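Local coordinates for GH18329p (Drosophila melanogaster, PDB 5YGB), which takes part in piRNA-guided silencing of transposons, binding the N-terminal tail of Piwi through its extended Tudor domain and probably recruiting Piwi proteins to the piRNA biogenesis machinery, at residues 17-22 with 92-97; 71-76 with 117-122. The protein carries 1 engineered substitution. One frame throughout, in Å; residues are numbered along the deposited sequence.

Contact 1. Residues 17-22 with 92-97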
ATOM      1  N   LYS A  17      10.614   0.362  -2.174  1.00 14.21           N
ATOM      2  CA  LYS A  17       9.438   0.786  -1.426  1.00 14.45           C
ATOM      3  C   LYS A  17       8.173   0.298  -2.125  1.00 12.30           C
ATOM      4  O   LYS A  17       7.710   0.899  -3.085  1.00 12.85           O
ATOM      5  CB  LYS A  17       9.408   2.308  -1.259  1.00 14.53           C
ATOM      6  CG  LYS A  17       8.262   2.793  -0.377  1.00 17.61           C
ATOM      7  CD  LYS A  17       8.304   4.305  -0.184  1.00 24.07           C
ATOM      8  CE  LYS A  17       7.275   4.746   0.840  1.00 33.42           C
ATOM      9  NZ  LYS A  17       7.346   6.212   1.108  1.00 42.68           N
ATOM     10  N   PHE A  18       7.638  -0.821  -1.652  1.00 11.47           N
ATOM     11  CA  PHE A  18       6.411  -1.362  -2.213  1.00 10.52           C
ATOM     12  C   PHE A  18       5.644  -2.076  -1.110  1.00  9.54           C
ATOM     13  O   PHE A  18       6.137  -2.220   0.006  1.00 11.28           O
ATOM     14  CB  PHE A  18       6.699  -2.295  -3.408  1.00 11.24           C
ATOM     15  CG  PHE A  18       7.542  -3.505  -3.073  1.00 10.00           C
ATOM     16  CD1 PHE A  18       8.930  -3.450  -3.139  1.00 12.04           C
ATOM     17  CD2 PHE A  18       6.943  -4.698  -2.700  1.00 12.76           C
ATOM     18  CE1 PHE A  18       9.692  -4.558  -2.830  1.00 12.89           C
ATOM     19  CE2 PHE A  18       7.712  -5.814  -2.404  1.00 12.43           C
ATOM     20  CZ  PHE A  18       9.086  -5.735  -2.475  1.00 13.19           C
ATOM     21  N   TRP A  19       4.429  -2.529  -1.423  1.00  9.65           N
ATOM     22  CA  TRP A  19       3.550  -3.130  -0.426  1.00  9.80           C
ATOM     23  C   TRP A  19       3.062  -4.483  -0.894  1.00  9.34           C
ATOM     24  O   TRP A  19       2.741  -4.669  -2.072  1.00 11.09           O
ATOM     25  CB  TRP A  19       2.360  -2.205  -0.129  1.00 10.35           C
ATOM     26  CG  TRP A  19       2.725  -0.950   0.625  1.00 11.98           C
ATOM     27  CD1 TRP A  19       2.594  -0.745   1.966  1.00 12.67           C
ATOM     28  CD2 TRP A  19       3.274   0.253   0.074  1.00 11.96           C
ATOM     29  NE1 TRP A  19       3.039   0.525   2.291  1.00 12.17           N
ATOM     30  CE2 TRP A  19       3.452   1.158   1.148  1.00 10.86           C
ATOM     31  CE3 TRP A  19       3.628   0.668  -1.217  1.00 12.86           C
ATOM     32  CZ2 TRP A  19       3.985   2.441   0.966  1.00 12.87           C
ATOM     33  CZ3 TRP A  19       4.153   1.953  -1.396  1.00 14.78           C
ATOM     34  CH2 TRP A  19       4.320   2.817  -0.304  1.00 14.11           C
ATOM     35  N   VAL A  20       3.010  -5.426   0.037  1.00  9.08           N
ATOM     36  CA  VAL A  20       2.483  -6.757  -0.265  1.00 10.11           C
ATOM     37  C   VAL A  20       1.305  -7.124   0.635  1.00 11.20           C
ATOM     38  O   VAL A  20       1.177  -6.632   1.776  1.00 11.52           O
ATOM     39  CB  VAL A  20       3.566  -7.863  -0.152  1.00 14.77           C
ATOM     40  CG1 VAL A  20       4.750  -7.542  -1.038  1.00 17.25           C
ATOM     41  CG2 VAL A  20       4.015  -8.035   1.279  1.00 17.20           C
ATOM     42  N   GLN A  21       0.453  -7.985   0.096  1.00  9.88           N
ATOM     43  CA  GLN A  21      -0.679  -8.579   0.788  1.00  9.66           C
ATOM     44  C   GLN A  21      -0.481 -10.080   0.816  1.00 10.39           C
ATOM     45  O   GLN A  21      -0.022 -10.652  -0.172  1.00 12.10           O
ATOM     46  CB  GLN A  21      -1.984  -8.274   0.059  1.00  9.98           C
ATOM     47  CG  GLN A  21      -2.301  -6.785  -0.115  1.00 10.85           C
ATOM     48  CD  GLN A  21      -3.382  -6.559  -1.146  1.00 10.12           C
ATOM     49  OE1 GLN A  21      -3.517  -7.334  -2.094  1.00 12.22           O
ATOM     50  NE2 GLN A  21      -4.155  -5.495  -0.976  1.00 10.99           N
ATOM     51  N   LEU A  22      -0.863 -10.729   1.906  1.00  9.61           N
ATOM     52  CA  LEU A  22      -0.825 -12.183   1.972  1.00  9.68           C
ATOM     53  C   LEU A  22      -2.019 -12.807   1.272  1.00 10.94           C
ATOM     54  O   LEU A  22      -3.159 -12.390   1.490  1.00 12.70           O
ATOM     55  CB  LEU A  22      -0.809 -12.664   3.421  1.00 11.22           C
ATOM     56  CG  LEU A  22       0.392 -12.266   4.257  1.00 15.96           C
ATOM     57  CD1 LEU A  22       0.206 -12.805   5.663  1.00 19.28           C
ATOM     58  CD2 LEU A  22       1.627 -12.825   3.645  1.00 20.03           C
ATOM     59  N   ASP A  92      -4.724  13.828   3.701  1.00 11.36           N
ATOM     60  CA  ASP A  92      -3.754  12.859   3.200  1.00 11.04           C
ATOM     61  C   ASP A  92      -4.086  11.489   3.814  1.00 10.98           C
ATOM     62  O   ASP A  92      -3.978  11.318   5.033  1.00 11.67           O
ATOM     63  CB  ASP A  92      -2.336  13.326   3.568  1.00 12.10           C
ATOM     64  CG  ASP A  92      -1.239  12.513   2.914  1.00 15.37           C
ATOM     65  OD1 ASP A  92      -1.539  11.615   2.105  1.00 20.15           O
ATOM     66  OD2 ASP A  92      -0.056  12.818   3.200  1.00 19.44           O
ATOM     67  N   LEU A  93      -4.490  10.540   2.967  1.00 10.70           N
ATOM     68  CA  LEU A  93      -4.897   9.205   3.405  1.00 10.70           C
ATOM     69  C   LEU A  93      -3.908   8.134   2.993  1.00 12.04           C
ATOM     70  O   LEU A  93      -3.458   8.120   1.850  1.00 12.73           O
ATOM     71  CB  LEU A  93      -6.261   8.848   2.822  1.00 12.46           C
ATOM     72  CG  LEU A  93      -7.458   9.660   3.304  1.00 11.21           C
ATOM     73  CD1 LEU A  93      -8.703   9.157   2.613  1.00 14.56           C
ATOM     74  CD2 LEU A  93      -7.616   9.590   4.813  1.00 12.60           C
ATOM     75  N   TYR A  94      -3.592   7.234   3.921  1.00  9.14           N
ATOM     76  CA  TYR A  94      -2.826   6.026   3.627  1.00  9.28           C
ATOM     77  C   TYR A  94      -3.811   4.854   3.600  1.00 10.38           C
ATOM     78  O   TYR A  94      -4.516   4.606   4.581  1.00 10.96           O
ATOM     79  CB  TYR A  94      -1.720   5.830   4.677  1.00 10.85           C
ATOM     80  CG  TYR A  94      -1.081   4.462   4.629  1.00  9.21           C
ATOM     81  CD1 TYR A  94      -0.278   4.095   3.558  1.00 11.87           C
ATOM     82  CD2 TYR A  94      -1.285   3.533   5.650  1.00  9.55           C
ATOM     83  CE1 TYR A  94       0.297   2.837   3.499  1.00 11.38           C
ATOM     84  CE2 TYR A  94      -0.709   2.279   5.599  1.00 10.81           C
ATOM     85  CZ  TYR A  94       0.069   1.938   4.512  1.00 10.98           C
ATOM     86  OH  TYR A  94       0.625   0.671   4.448  1.00 12.24           O
ATOM     87  N   PHE A  95      -3.893   4.144   2.476  1.00 10.62           N
ATOM     88  CA  PHE A  95      -4.867   3.060   2.321  1.00 10.25           C
ATOM     89  C   PHE A  95      -4.281   1.786   2.928  1.00  8.92           C
ATOM     90  O   PHE A  95      -3.467   1.099   2.315  1.00 11.21           O
ATOM     91  CB  PHE A  95      -5.261   2.919   0.843  1.00 11.74           C
ATOM     92  CG  PHE A  95      -6.137   4.047   0.376  1.00 14.00           C
ATOM     93  CD1 PHE A  95      -5.597   5.276   0.047  1.00 17.64           C
ATOM     94  CD2 PHE A  95      -7.509   3.906   0.352  1.00 17.36           C
ATOM     95  CE1 PHE A  95      -6.410   6.322  -0.351  1.00 18.47           C
ATOM     96  CE2 PHE A  95      -8.325   4.949  -0.044  1.00 18.39           C
ATOM     97  CZ  PHE A  95      -7.771   6.157  -0.395  1.00 17.25           C
ATOM     98  N   VAL A  96      -4.701   1.477   4.157  1.00  9.27           N
ATOM     99  CA  VAL A  96      -4.012   0.522   5.012  1.00 10.51           C
ATOM    100  C   VAL A  96      -4.003  -0.907   4.463  1.00  9.58           C
ATOM    101  O   VAL A  96      -3.145  -1.698   4.843  1.00 10.09           O
ATOM    102  CB  VAL A  96      -4.621   0.515   6.453  1.00  9.32           C
ATOM    103  CG1 VAL A  96      -4.503   1.887   7.098  1.00 11.48           C
ATOM    104  CG2 VAL A  96      -6.073   0.051   6.447  1.00 10.68           C
ATOM    105  N   ASP A  97      -4.938  -1.254   3.585  1.00  9.66           N
ATOM    106  CA  ASP A  97      -4.979  -2.608   3.055  1.00  8.82           C
ATOM    107  C   ASP A  97      -4.217  -2.751   1.744  1.00  9.99           C
ATOM    108  O   ASP A  97      -3.990  -3.879   1.311  1.00 10.55           O
ATOM    109  CB  ASP A  97      -6.428  -3.066   2.884  1.00  9.03           C
ATOM    110  CG  ASP A  97      -7.126  -3.198   4.206  1.00  9.69           C
ATOM    111  OD1 ASP A  97      -6.510  -3.769   5.141  1.00  9.63           O
ATOM    112  OD2 ASP A  97      -8.273  -2.722   4.327  1.00  9.82           O
TER
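W19 overlaps Y94 at the five-membered end of its indole, and the phenol reaches it with its outer rim. The two rings lie obliquely, planes 46° apart and centroids 5.8 Å from each other, so the pair is neither a stack nor a T-shaped contact. W19 NE1 sits beside the edge of the tyrosine ring, close to its plane, and 3.2 Å from Y94 OH; the hydroxyl in turn lies 3.5 Å from W19 CD1. With chi1 of Y94 at 167°, CG lies opposite the main-chain nitrogen, which brings the phenol end close to the W19 indole. The apolar part is thin, with W19 CE2 and Y94 CE1 4.3 Å apart.

Two residues further along, Q21 makes the firm polar link. Its side chain runs extended beyond CG and delivers NE2 to the backbone carbonyl of D97, with NE2 2.8 Å from D97 O and the hydrogen bond nearly straight (N-H...O 171°). The oxygen lies almost in the amide plane of Q21, whereas the nitrogen is tilted from the carbonyl plane. The carboxylate of D97 is engaged separately: its OD1 forms a salt bridge with R73 and accepts from the backbone N of Q122. One aspartate therefore serves both contacts, main chain to Q21 and side chain to R73.

The backbones stay well apart, with the CA atoms of Q21 and D97 7.7 Å from each other; the gap is spanned by the W19 and Y94 side chains and by the Q21 side chain reaching a main-chain carbonyl. Strand 17-22 pairs with strands 5-12 and 124-128 in one sheet, while strand 89-95 belongs to another. Such a buried seam between the Tudor core and a second, staphylococcal nuclease-like β-domain is characteristic of the extended Tudor fold.

Contact 2. Residues 71-76 with 117-122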
ATOM      1  N   TRP A  71     -14.911   1.651  -1.843  1.00 14.35           N
ATOM      2  CA  TRP A  71     -14.644   2.216  -0.518  1.00 13.42           C
ATOM      3  C   TRP A  71     -13.599   1.390   0.208  1.00 12.67           C
ATOM      4  O   TRP A  71     -13.685   0.160   0.250  1.00 13.11           O
ATOM      5  CB  TRP A  71     -15.933   2.291   0.301  1.00 14.11           C
ATOM      6  CG  TRP A  71     -16.835   3.410  -0.129  1.00 14.19           C
ATOM      7  CD1 TRP A  71     -17.699   3.407  -1.189  1.00 17.52           C
ATOM      8  CD2 TRP A  71     -16.954   4.695   0.485  1.00 13.49           C
ATOM      9  NE1 TRP A  71     -18.353   4.614  -1.267  1.00 15.99           N
ATOM     10  CE2 TRP A  71     -17.914   5.424  -0.254  1.00 13.05           C
ATOM     11  CE3 TRP A  71     -16.349   5.303   1.591  1.00 12.84           C
ATOM     12  CZ2 TRP A  71     -18.284   6.728   0.074  1.00 13.52           C
ATOM     13  CZ3 TRP A  71     -16.720   6.596   1.925  1.00 13.63           C
ATOM     14  CH2 TRP A  71     -17.671   7.299   1.162  1.00 14.74           C
ATOM     15  N   TYR A  72     -12.635   2.094   0.787  1.00 11.11           N
ATOM     16  CA  TYR A  72     -11.456   1.495   1.397  1.00 10.83           C
ATOM     17  C   TYR A  72     -11.234   1.973   2.816  1.00  9.45           C
ATOM     18  O   TYR A  72     -11.611   3.095   3.172  1.00 11.32           O
ATOM     19  CB  TYR A  72     -10.221   1.822   0.550  1.00 12.99           C
ATOM     20  CG  TYR A  72     -10.271   1.156  -0.809  1.00 17.89           C
ATOM     21  CD1 TYR A  72      -9.957  -0.189  -0.946  1.00 18.54           C
ATOM     22  CD2 TYR A  72     -10.663   1.861  -1.945  1.00 19.93           C
ATOM     23  CE1 TYR A  72     -10.008  -0.821  -2.179  1.00 24.09           C
ATOM     24  CE2 TYR A  72     -10.707   1.241  -3.185  1.00 19.29           C
ATOM     25  CZ  TYR A  72     -10.386  -0.099  -3.291  1.00 26.11           C
ATOM     26  OH  TYR A  72     -10.432  -0.740  -4.513  1.00 25.19           O
ATOM     27  N   ARG A  73     -10.584   1.135   3.622  1.00 10.40           N
ATOM     28  CA  ARG A  73     -10.085   1.575   4.923  1.00  9.16           C
ATOM     29  C   ARG A  73      -8.852   2.448   4.736  1.00  9.51           C
ATOM     30  O   ARG A  73      -7.942   2.117   3.968  1.00 11.18           O
ATOM     31  CB  ARG A  73      -9.740   0.373   5.813  1.00  8.74           C
ATOM     32  CG  ARG A  73     -10.922  -0.575   6.060  1.00  9.68           C
ATOM     33  CD  ARG A  73     -10.660  -1.571   7.173  1.00 10.18           C
ATOM     34  NE  ARG A  73      -9.557  -2.475   6.860  1.00  9.24           N
ATOM     35  CZ  ARG A  73      -9.132  -3.416   7.696  1.00 10.64           C
ATOM     36  NH1 ARG A  73      -9.715  -3.563   8.885  1.00 11.22           N
ATOM     37  NH2 ARG A  73      -8.114  -4.204   7.358  1.00 11.09           N
ATOM     38  N   ALA A  74      -8.800   3.553   5.467  1.00  9.22           N
ATOM     39  CA  ALA A  74      -7.699   4.482   5.312  1.00 10.22           C
ATOM     40  C   ALA A  74      -7.322   5.124   6.633  1.00  9.58           C
ATOM     41  O   ALA A  74      -8.167   5.319   7.509  1.00 11.85           O
ATOM     42  CB  ALA A  74      -8.046   5.554   4.270  1.00 11.00           C
ATOM     43  N   GLU A  75      -6.045   5.458   6.768  1.00  9.20           N
ATOM     44  CA  GLU A  75      -5.498   6.153   7.922  1.00  9.63           C
ATOM     45  C   GLU A  75      -5.208   7.603   7.544  1.00  9.37           C
ATOM     46  O   GLU A  75      -4.554   7.870   6.532  1.00 11.09           O
ATOM     47  CB  GLU A  75      -4.225   5.437   8.395  1.00 10.97           C
ATOM     48  CG  GLU A  75      -3.454   6.150   9.491  1.00 10.73           C
ATOM     49  CD  GLU A  75      -2.114   5.503   9.783  1.00 14.34           C
ATOM     50  OE1 GLU A  75      -1.782   4.463   9.172  1.00 17.48           O
ATOM     51  OE2 GLU A  75      -1.391   6.040  10.639  1.00 16.98           O
ATOM     52  N   ILE A  76      -5.699   8.546   8.336  1.00  9.28           N
ATOM     53  CA  ILE A  76      -5.353   9.944   8.100  1.00 10.21           C
ATOM     54  C   ILE A  76      -3.906  10.187   8.525  1.00 10.04           C
ATOM     55  O   ILE A  76      -3.537   9.986   9.694  1.00 11.18           O
ATOM     56  CB  ILE A  76      -6.301  10.890   8.852  1.00  9.79           C
ATOM     57  CG1 ILE A  76      -7.746  10.683   8.376  1.00  9.81           C
ATOM     58  CG2 ILE A  76      -5.858  12.361   8.672  1.00 11.93           C
ATOM     59  CD1 ILE A  76      -8.753  11.641   9.000  1.00 12.06           C
ATOM     60  N   LEU A 117     -13.235  -2.824  11.396  1.00 14.29           N
ATOM     61  CA  LEU A 117     -11.891  -2.758  11.974  1.00 16.25           C
ATOM     62  C   LEU A 117     -11.270  -4.110  12.267  1.00 18.31           C
ATOM     63  O   LEU A 117     -10.058  -4.190  12.476  1.00 26.52           O
ATOM     64  CB  LEU A 117     -11.912  -1.968  13.274  1.00 16.80           C
ATOM     65  CG  LEU A 117     -11.923  -0.464  13.109  1.00 18.77           C
ATOM     66  CD1 LEU A 117     -12.178   0.149  14.460  1.00 23.63           C
ATOM     67  CD2 LEU A 117     -10.586   0.023  12.546  1.00 17.25           C
ATOM     68  N   THR A 118     -12.082  -5.158  12.308  1.00 16.28           N
ATOM     69  CA  THR A 118     -11.647  -6.484  12.760  1.00 18.60           C
ATOM     70  C   THR A 118     -10.482  -7.074  11.961  1.00 22.34           C
ATOM     71  O   THR A 118      -9.543  -7.631  12.539  1.00 24.46           O
ATOM     72  CB  THR A 118     -12.824  -7.474  12.714  1.00 17.41           C
ATOM     73  OG1 THR A 118     -13.833  -7.045  13.638  1.00 30.75           O
ATOM     74  CG2 THR A 118     -12.372  -8.873  13.098  1.00 33.33           C
ATOM     75  N   LEU A 119     -10.550  -6.981  10.639  1.00 14.90           N
ATOM     76  CA  LEU A 119      -9.525  -7.573   9.784  1.00 12.46           C
ATOM     77  C   LEU A 119      -8.178  -6.869   9.948  1.00 13.95           C
ATOM     78  O   LEU A 119      -8.102  -5.640   9.929  1.00 12.86           O
ATOM     79  CB  LEU A 119      -9.959  -7.517   8.315  1.00 14.66           C
ATOM     80  CG  LEU A 119      -9.010  -8.154   7.300  1.00 13.42           C
ATOM     81  CD1 LEU A 119      -8.903  -9.655   7.511  1.00 17.93           C
ATOM     82  CD2 LEU A 119      -9.487  -7.864   5.883  1.00 15.06           C
ATOM     83  N   ARG A 120      -7.116  -7.654  10.107  1.00 13.61           N
ATOM     84  CA  ARG A 120      -5.750  -7.132  10.121  1.00 14.87           C
ATOM     85  C   ARG A 120      -5.517  -6.176   8.945  1.00 12.31           C
ATOM     86  O   ARG A 120      -5.976  -6.443   7.836  1.00 12.60           O
ATOM     87  CB  ARG A 120      -4.765  -8.323  10.076  1.00 18.11           C
ATOM     88  CG  ARG A 120      -3.326  -8.007   9.681  1.00 21.18           C
ATOM     89  CD  ARG A 120      -2.404  -9.253   9.633  1.00 16.97           C
ATOM     90  NE  ARG A 120      -1.154  -8.866   8.985  1.00 19.07           N
ATOM     91  CZ  ARG A 120      -0.922  -9.003   7.683  1.00 18.80           C
ATOM     92  NH1 ARG A 120      -1.832  -9.566   6.898  1.00 17.16           N
ATOM     93  NH2 ARG A 120       0.224  -8.589   7.164  1.00 19.73           N
ATOM     94  N   PHE A 121      -4.841  -5.051   9.171  1.00 11.85           N
ATOM     95  CA  PHE A 121      -4.492  -4.177   8.050  1.00  9.94           C
ATOM     96  C   PHE A 121      -3.616  -4.987   7.081  1.00 10.82           C
ATOM     97  O   PHE A 121      -2.601  -5.584   7.478  1.00 13.24           O
ATOM     98  CB  PHE A 121      -3.773  -2.907   8.523  1.00 11.59           C
ATOM     99  CG  PHE A 121      -4.649  -1.946   9.306  1.00 12.39           C
ATOM    100  CD1 PHE A 121      -6.006  -2.171   9.479  1.00 13.96           C
ATOM    101  CD2 PHE A 121      -4.099  -0.793   9.839  1.00 14.80           C
ATOM    102  CE1 PHE A 121      -6.792  -1.269  10.199  1.00 15.17           C
ATOM    103  CE2 PHE A 121      -4.886   0.117  10.550  1.00 14.83           C
ATOM    104  CZ  PHE A 121      -6.219  -0.129  10.726  1.00 15.63           C
ATOM    105  N   GLN A 122      -4.002  -5.036   5.812  1.00  9.56           N
ATOM    106  CA  GLN A 122      -3.467  -6.068   4.928  1.00  9.25           C
ATOM    107  C   GLN A 122      -2.151  -5.751   4.220  1.00 10.79           C
ATOM    108  O   GLN A 122      -1.483  -6.676   3.747  1.00 10.87           O
ATOM    109  CB  GLN A 122      -4.538  -6.428   3.885  1.00 10.16           C
ATOM    110  CG  GLN A 122      -5.725  -7.167   4.486  1.00 10.53           C
ATOM    111  CD  GLN A 122      -5.315  -8.532   4.977  1.00 11.89           C
ATOM    112  OE1 GLN A 122      -4.856  -9.369   4.200  1.00 12.50           O
ATOM    113  NE2 GLN A 122      -5.440  -8.751   6.273  1.00 12.44           N
TER
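The guanidinium of R73 has the F121 ring over one face, where F121 CD1 stands 3.5 Å above the plane, offset toward the rim. The ring comes in by its own edge, the two planes 82° apart, so this is an edge contact and not a stack. Around the guanidinium's edge lie the carbonyl oxygens of L119 and R120.

L119 O is gripped end-on by both terminal nitrogens, R73 NH1 at 2.8 Å and R73 NH2 at 2.9 Å. NH1 is tilted only 16° from the carbonyl plane, but NH2 stands well above it. A third, weak bond joins R73 NH2 to R120 O at 3.1 Å. With CG beside the backbone N and a bend at chi3 (-63°), the arginine turns its head into the curve of the loop. CB of L119 makes a van der Waals contact with R73 NH2, 3.9 Å away. Within the loop, Q122 NE2 donates to R120 O over 2.8 Å, so this carbonyl, which R73 NH2 also approaches, has a second donor.

Outside the two segments, NH1 also donates to F116 O, so the loop's carbonyls together with the carboxylate of D97 hold the group. M33 and M37 of helix 25-41 pack on R73, which thus ties the Tudor strand 70-81 to the loop leading from strand 109-111 into strand 124-128.

In the fold
Contact 1 lies at the centre of the chain and is buried; contact 2, about 10 Å away between centres, is only partly buried, its loop having several exposed residues. Strands 89-95 and 70-81 are antiparallel neighbours in the Tudor sheet, joined by a probable hydrogen bond from E75 N to Y94 O, so both contacts start from that sheet. Contact 1 crosses to the other sheet through an aromatic pair and one hydrogen bond from a side-chain amide, whereas contact 2 secures a loop with a charged group and several backbone carbonyls. The salt bridge between D97 OD1 and R73 NH2, 2.8 Å long, couples the two.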